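Local coordinates for protein exosome complex exonuclease RRP46 homolog (Oryza sativa Japonica Group, PDB 3HKM) that binds double-stranded DNA and single-stranded RNA, shows hydrolytic DNase and phosphorolytic RNase activity in vitro, and is probably a component of the exosome exoribonuclease complex, at residues A[40-45]-A[120-125]; A[62-67]-A[86-91]. All blocks are in the same frame, centred on the assembly; numbering follows the deposited sequence.

How the contacts relate
Both contacts set a helix against the same face of the five-stranded mixed sheet, contact 1 at the third strand in order across it, 38-49, contact 2 at strand 61-67, outermost within this chain. Their centres lie 10 Å apart, and they meet where Cys123 CB touches Leu88 CD2 at 4.1 Å, so helices 77-91 and 115-130 also pack on each other. Contact 1 is wholly buried, made by small apolar groups and one thiol, without a hydrogen bond across it. Contact 2 is also mostly buried, but reaches the surface at Gln89, which adds a hydrogen bond to a strand carbonyl. Along the chain, both segments of contact 2 fall between those of contact 1.

Contact 1 of 2, residues A[40-45]-A[120-125]; sequences VLAAVY and INACCA
Ala42 lies over Cys123, their CA atoms 5.4 Å apart, where strand 40-44 and helix 120-125 run the same way, their axes at 35° and 7.5 Å at closest approach. Small residues make so near an approach possible. Val40, Ala42 and Val44 point toward the helix, the first two touching segment 120-125; Leu41 and Ala43 point to the other face of the sheet. Val40 meets Ala122 methyl to methyl, CG1 to CB at 3.4 Å, tighter than usual for two carbons; chi1 of Val40, 138°, lies off the staggered values, and the exact closeness is doubtful. Ala42 CB sits over the helix backbone, 3.5 Å from Ala122 O and 4.0 Å from Cys123 CA, with Ala122 CB and Cys123 SG each 4.1 Å away. This is the alpha/beta packing of the RNase PH fold, helix 115-130 packed against one face of the mixed sheet, roughly along its strand 38-49. Cys123 turns its sulfur beside its own backbone N, chi1 -81°, where SG reaches the strand while the residue also packs on Val104 and Leu106 of the adjoining strand 100-110. Trp33 of strand 29-35 closes against Ala122 from the neighbouring strand, and Val44 carries the strand's packing on to Ala126, Leu127 and Ala130 farther along the helix.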
loop_
_atom_site.group_PDB
_atom_site.type_symbol
_atom_site.label_atom_id
_atom_site.label_comp_id
_atom_site.label_asym_id
_atom_site.label_seq_id
_atom_site.Cartn_x
_atom_site.Cartn_y
_atom_site.Cartn_z
ATOM N N VAL A 40 4.268 9.182 2.057
ATOM C CA VAL A 40 2.983 9.310 1.391
ATOM C C VAL A 40 1.925 9.878 2.346
ATOM O O VAL A 40 1.982 9.632 3.551
ATOM C CB VAL A 40 2.535 7.909 0.899
ATOM C CG1 VAL A 40 1.057 7.687 1.144
ATOM C CG2 VAL A 40 2.939 7.666 -0.568
ATOM N N LEU A 41 0.966 10.636 1.813
ATOM C CA LEU A 41 -0.175 11.097 2.606
ATOM C C LEU A 41 -1.490 10.512 2.092
ATOM O O LEU A 41 -1.849 10.700 0.930
ATOM C CB LEU A 41 -0.262 12.628 2.640
ATOM C CG LEU A 41 -1.559 13.208 3.229
ATOM C CD1 LEU A 41 -1.681 12.878 4.715
ATOM C CD2 LEU A 41 -1.655 14.715 3.014
ATOM N N ALA A 42 -2.202 9.812 2.972
ATOM C CA ALA A 42 -3.455 9.130 2.629
ATOM C C ALA A 42 -4.684 9.773 3.286
ATOM O O ALA A 42 -4.753 9.882 4.499
ATOM C CB ALA A 42 -3.370 7.652 3.018
ATOM N N ALA A 43 -5.656 10.187 2.478
ATOM C CA ALA A 43 -6.846 10.878 2.990
ATOM C C ALA A 43 -8.118 10.119 2.622
ATOM O O ALA A 43 -8.325 9.794 1.456
ATOM C CB ALA A 43 -6.907 12.313 2.454
ATOM N N VAL A 44 -8.963 9.841 3.613
ATOM C CA VAL A 44 -10.194 9.086 3.400
ATOM C C VAL A 44 -11.393 9.885 3.874
ATOM O O VAL A 44 -11.329 10.523 4.914
ATOM C CB VAL A 44 -10.185 7.759 4.169
ATOM C CG1 VAL A 44 -11.377 6.904 3.758
ATOM C CG2 VAL A 44 -8.874 7.016 3.936
ATOM N N TYR A 45 -12.493 9.836 3.128
ATOM C CA TYR A 45 -13.629 10.696 3.451
ATOM C C TYR A 45 -14.921 9.985 3.941
ATOM O O TYR A 45 -15.963 10.088 3.313
ATOM C CB TYR A 45 -13.853 11.691 2.300
ATOM C CG TYR A 45 -12.626 12.567 2.111
ATOM C CD1 TYR A 45 -12.422 13.685 2.905
ATOM C CD2 TYR A 45 -11.638 12.235 1.191
ATOM C CE1 TYR A 45 -11.285 14.472 2.770
ATOM C CE2 TYR A 45 -10.493 13.015 1.050
ATOM C CZ TYR A 45 -10.325 14.132 1.843
ATOM O OH TYR A 45 -9.200 14.918 1.714
ATOM N N ILE A 120 0.002 1.656 -0.324
ATOM C CA ILE A 120 -0.937 0.646 0.149
ATOM C C ILE A 120 -1.083 0.641 1.681
ATOM O O ILE A 120 -2.184 0.755 2.210
ATOM C CB ILE A 120 -0.529 -0.757 -0.378
ATOM C CG1 ILE A 120 -0.717 -0.802 -1.905
ATOM C CG2 ILE A 120 -1.341 -1.857 0.304
ATOM C CD1 ILE A 120 -0.471 -2.159 -2.528
ATOM N N ASN A 121 0.035 0.496 2.383
ATOM C CA ASN A 121 0.050 0.525 3.843
ATOM C C ASN A 121 -0.527 1.819 4.411
ATOM O O ASN A 121 -1.293 1.806 5.376
ATOM C CB ASN A 121 1.481 0.360 4.345
ATOM C CG ASN A 121 2.087 -0.964 3.947
ATOM O OD1 ASN A 121 3.262 -1.038 3.601
ATOM N ND2 ASN A 121 1.288 -2.016 3.991
ATOM N N ALA A 122 -0.120 2.934 3.817
ATOM C CA ALA A 122 -0.626 4.252 4.179
ATOM C C ALA A 122 -2.149 4.291 4.130
ATOM O O ALA A 122 -2.802 4.845 5.014
ATOM C CB ALA A 122 -0.053 5.285 3.234
ATOM N N CYS A 123 -2.703 3.703 3.075
ATOM C CA CYS A 123 -4.132 3.761 2.808
ATOM C C CYS A 123 -4.888 2.834 3.721
ATOM O O CYS A 123 -6.024 3.121 4.095
ATOM C CB CYS A 123 -4.423 3.420 1.349
ATOM S SG CYS A 123 -4.174 4.814 0.240
ATOM N N CYS A 124 -4.267 1.715 4.077
ATOM C CA CYS A 124 -4.883 0.797 5.033
ATOM C C CYS A 124 -5.003 1.459 6.396
ATOM O O CYS A 124 -5.984 1.254 7.112
ATOM C CB CYS A 124 -4.087 -0.500 5.158
ATOM S SG CYS A 124 -4.731 -1.603 6.445
ATOM N N ALA A 125 -4.000 2.254 6.751
ATOM C CA ALA A 125 -4.013 2.965 8.024
ATOM C C ALA A 125 -5.075 4.057 8.050
ATOM O O ALA A 125 -5.791 4.206 9.040
ATOM C CB ALA A 125 -2.649 3.550 8.323
#

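Contact 2 of 2, residues A[62-67]-A[86-91]; sequences IEVVWK and RTLQSI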
loop_
_atom_site.group_PDB
_atom_site.type_symbol
_atom_site.label_atom_id
_atom_site.label_comp_id
_atom_site.label_asym_id
_atom_site.label_seq_id
_atom_site.Cartn_x
_atom_site.Cartn_y
_atom_site.Cartn_z
ATOM N N ILE A 62 -15.817 2.314 -3.226
ATOM C CA ILE A 62 -14.517 2.832 -2.828
ATOM C C ILE A 62 -13.864 3.388 -4.087
ATOM O O ILE A 62 -13.785 2.696 -5.098
ATOM C CB ILE A 62 -13.622 1.745 -2.166
ATOM C CG1 ILE A 62 -14.015 1.533 -0.698
ATOM C CG2 ILE A 62 -12.159 2.155 -2.207
ATOM C CD1 ILE A 62 -15.293 0.755 -0.487
ATOM N N GLU A 63 -13.436 4.648 -4.035
ATOM C CA GLU A 63 -12.815 5.301 -5.182
ATOM C C GLU A 63 -11.453 5.877 -4.801
ATOM O O GLU A 63 -11.249 6.253 -3.650
ATOM C CB GLU A 63 -13.736 6.399 -5.723
ATOM C CG GLU A 63 -15.158 5.907 -5.949
ATOM C CD GLU A 63 -15.956 6.796 -6.886
ATOM O OE1 GLU A 63 -15.632 7.998 -6.979
ATOM O OE2 GLU A 63 -16.914 6.286 -7.516
ATOM N N VAL A 64 -10.529 5.949 -5.760
ATOM C CA VAL A 64 -9.163 6.369 -5.461
ATOM C C VAL A 64 -8.535 7.257 -6.545
ATOM O O VAL A 64 -8.638 6.980 -7.738
ATOM C CB VAL A 64 -8.243 5.146 -5.218
ATOM C CG1 VAL A 64 -6.942 5.578 -4.556
ATOM C CG2 VAL A 64 -8.958 4.099 -4.371
ATOM N N VAL A 65 -7.897 8.337 -6.118
ATOM C CA VAL A 65 -7.134 9.171 -7.027
ATOM C C VAL A 65 -5.700 9.268 -6.536
ATOM O O VAL A 65 -5.438 9.654 -5.395
ATOM C CB VAL A 65 -7.781 10.574 -7.253
ATOM C CG1 VAL A 65 -8.860 10.858 -6.228
ATOM C CG2 VAL A 65 -6.728 11.680 -7.290
ATOM N N TRP A 66 -4.779 8.876 -7.413
ATOM C CA TRP A 66 -3.358 8.855 -7.128
ATOM C C TRP A 66 -2.770 10.157 -7.641
ATOM O O TRP A 66 -2.914 10.485 -8.812
ATOM C CB TRP A 66 -2.717 7.672 -7.853
ATOM C CG TRP A 66 -1.645 6.953 -7.081
ATOM C CD1 TRP A 66 -1.804 5.864 -6.263
ATOM C CD2 TRP A 66 -0.250 7.259 -7.069
ATOM N NE1 TRP A 66 -0.594 5.483 -5.740
ATOM C CE2 TRP A 66 0.376 6.321 -6.220
ATOM C CE3 TRP A 66 0.529 8.236 -7.691
ATOM C CZ2 TRP A 66 1.743 6.332 -5.978
ATOM C CZ3 TRP A 66 1.882 8.247 -7.450
ATOM C CH2 TRP A 66 2.479 7.300 -6.602
ATOM N N LYS A 67 -2.115 10.905 -6.759
ATOM C CA LYS A 67 -1.589 12.219 -7.110
ATOM C C LYS A 67 -0.067 12.255 -6.982
ATOM O O LYS A 67 0.471 11.971 -5.910
ATOM C CB LYS A 67 -2.236 13.314 -6.244
ATOM C CG LYS A 67 -3.745 13.135 -6.065
ATOM C CD LYS A 67 -4.515 14.449 -6.114
ATOM C CE LYS A 67 -4.511 15.187 -4.789
ATOM N NZ LYS A 67 -5.503 16.315 -4.801
ATOM N N ARG A 86 -7.884 -1.672 -6.793
ATOM C CA ARG A 86 -8.161 -3.107 -6.728
ATOM C C ARG A 86 -7.978 -3.633 -5.321
ATOM O O ARG A 86 -8.800 -4.395 -4.821
ATOM C CB ARG A 86 -7.201 -3.882 -7.634
ATOM C CG ARG A 86 -7.665 -4.139 -9.061
ATOM C CD ARG A 86 -6.452 -4.358 -9.989
ATOM N NE ARG A 86 -5.674 -5.574 -9.709
ATOM C CZ ARG A 86 -4.715 -5.685 -8.785
ATOM N NH1 ARG A 86 -4.393 -4.658 -8.009
ATOM N NH2 ARG A 86 -4.071 -6.835 -8.627
ATOM N N THR A 87 -6.868 -3.240 -4.708
ATOM C CA THR A 87 -6.471 -3.721 -3.389
ATOM C C THR A 87 -7.412 -3.231 -2.293
ATOM O O THR A 87 -7.797 -3.992 -1.404
ATOM C CB THR A 87 -5.047 -3.242 -3.032
ATOM O OG1 THR A 87 -4.135 -3.589 -4.082
ATOM C CG2 THR A 87 -4.588 -3.876 -1.734
ATOM N N LEU A 88 -7.777 -1.954 -2.359
ATOM C CA LEU A 88 -8.627 -1.360 -1.345
ATOM C C LEU A 88 -10.050 -1.888 -1.433
ATOM O O LEU A 88 -10.622 -2.287 -0.426
ATOM C CB LEU A 88 -8.624 0.159 -1.452
ATOM C CG LEU A 88 -7.346 0.876 -1.035
ATOM C CD1 LEU A 88 -7.656 2.333 -0.875
ATOM C CD2 LEU A 88 -6.796 0.307 0.262
ATOM N N GLN A 89 -10.617 -1.884 -2.637
ATOM C CA GLN A 89 -11.948 -2.442 -2.851
ATOM C C GLN A 89 -11.988 -3.881 -2.336
ATOM O O GLN A 89 -13.000 -4.346 -1.803
ATOM C CB GLN A 89 -12.327 -2.376 -4.338
ATOM C CG GLN A 89 -12.525 -0.954 -4.847
ATOM C CD GLN A 89 -12.858 -0.878 -6.324
ATOM O OE1 GLN A 89 -12.431 -1.715 -7.120
ATOM N NE2 GLN A 89 -13.618 0.142 -6.700
ATOM N N SER A 90 -10.862 -4.567 -2.488
ATOM C CA SER A 90 -10.693 -5.937 -2.023
ATOM C C SER A 90 -10.822 -6.090 -0.505
ATOM O O SER A 90 -11.556 -6.961 -0.023
ATOM C CB SER A 90 -9.333 -6.478 -2.478
ATOM O OG SER A 90 -9.103 -7.770 -1.953
ATOM N N ILE A 91 -10.115 -5.252 0.249
ATOM C CA ILE A 91 -10.071 -5.428 1.699
ATOM C C ILE A 91 -11.255 -4.807 2.414
ATOM O O ILE A 91 -11.563 -5.187 3.529
ATOM C CB ILE A 91 -8.776 -4.868 2.324
ATOM C CG1 ILE A 91 -8.861 -3.347 2.462
ATOM C CG2 ILE A 91 -7.541 -5.316 1.537
ATOM C CD1 ILE A 91 -7.645 -2.724 3.127
#
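The carboxamide of Gln89 is the flat group that touches across this contact, and it meets the strand through its amino end, not through a stacked face: NE2 donates to Ile62 O at 3.0 Å. The N-H...O angle is 149°; the donor lies in the carbonyl plane of Ile62, while the oxygen is tilted 20° out of the amide plane of Gln89. An extended chain beyond CG carries the amide to the carbonyl, and the two side chains slide past each other in opposite directions, Gln89 CG 4.0 Å from Ile62 CB. Deeper in, Ile62 and Leu88 cross at about a right angle, with Ile62 CG2 4.1 Å from Leu88 CB. Ile62 CG2 stands anti to its backbone N, where it touches both Leu88 CB and Gln89 CG. Val64 CG2 meets Leu88 CD1 at 4.1 Å, again crosswise. Strand 62-67 and helix 86-91 run nearly antiparallel, at 156° with axes 8.4 Å apart, as the first strand and the helix of the beta-alpha-beta unit 61-67, 77-91, 100-110. Leu88 also reaches Leu127 of helix 115-130, where two helices and the sheet meet. Apolar packing of this kind sets no direction of its own, so across these segments it is the single amide bond at the exposed border that fixes the rotation of the Gln89 carboxamide against the strand.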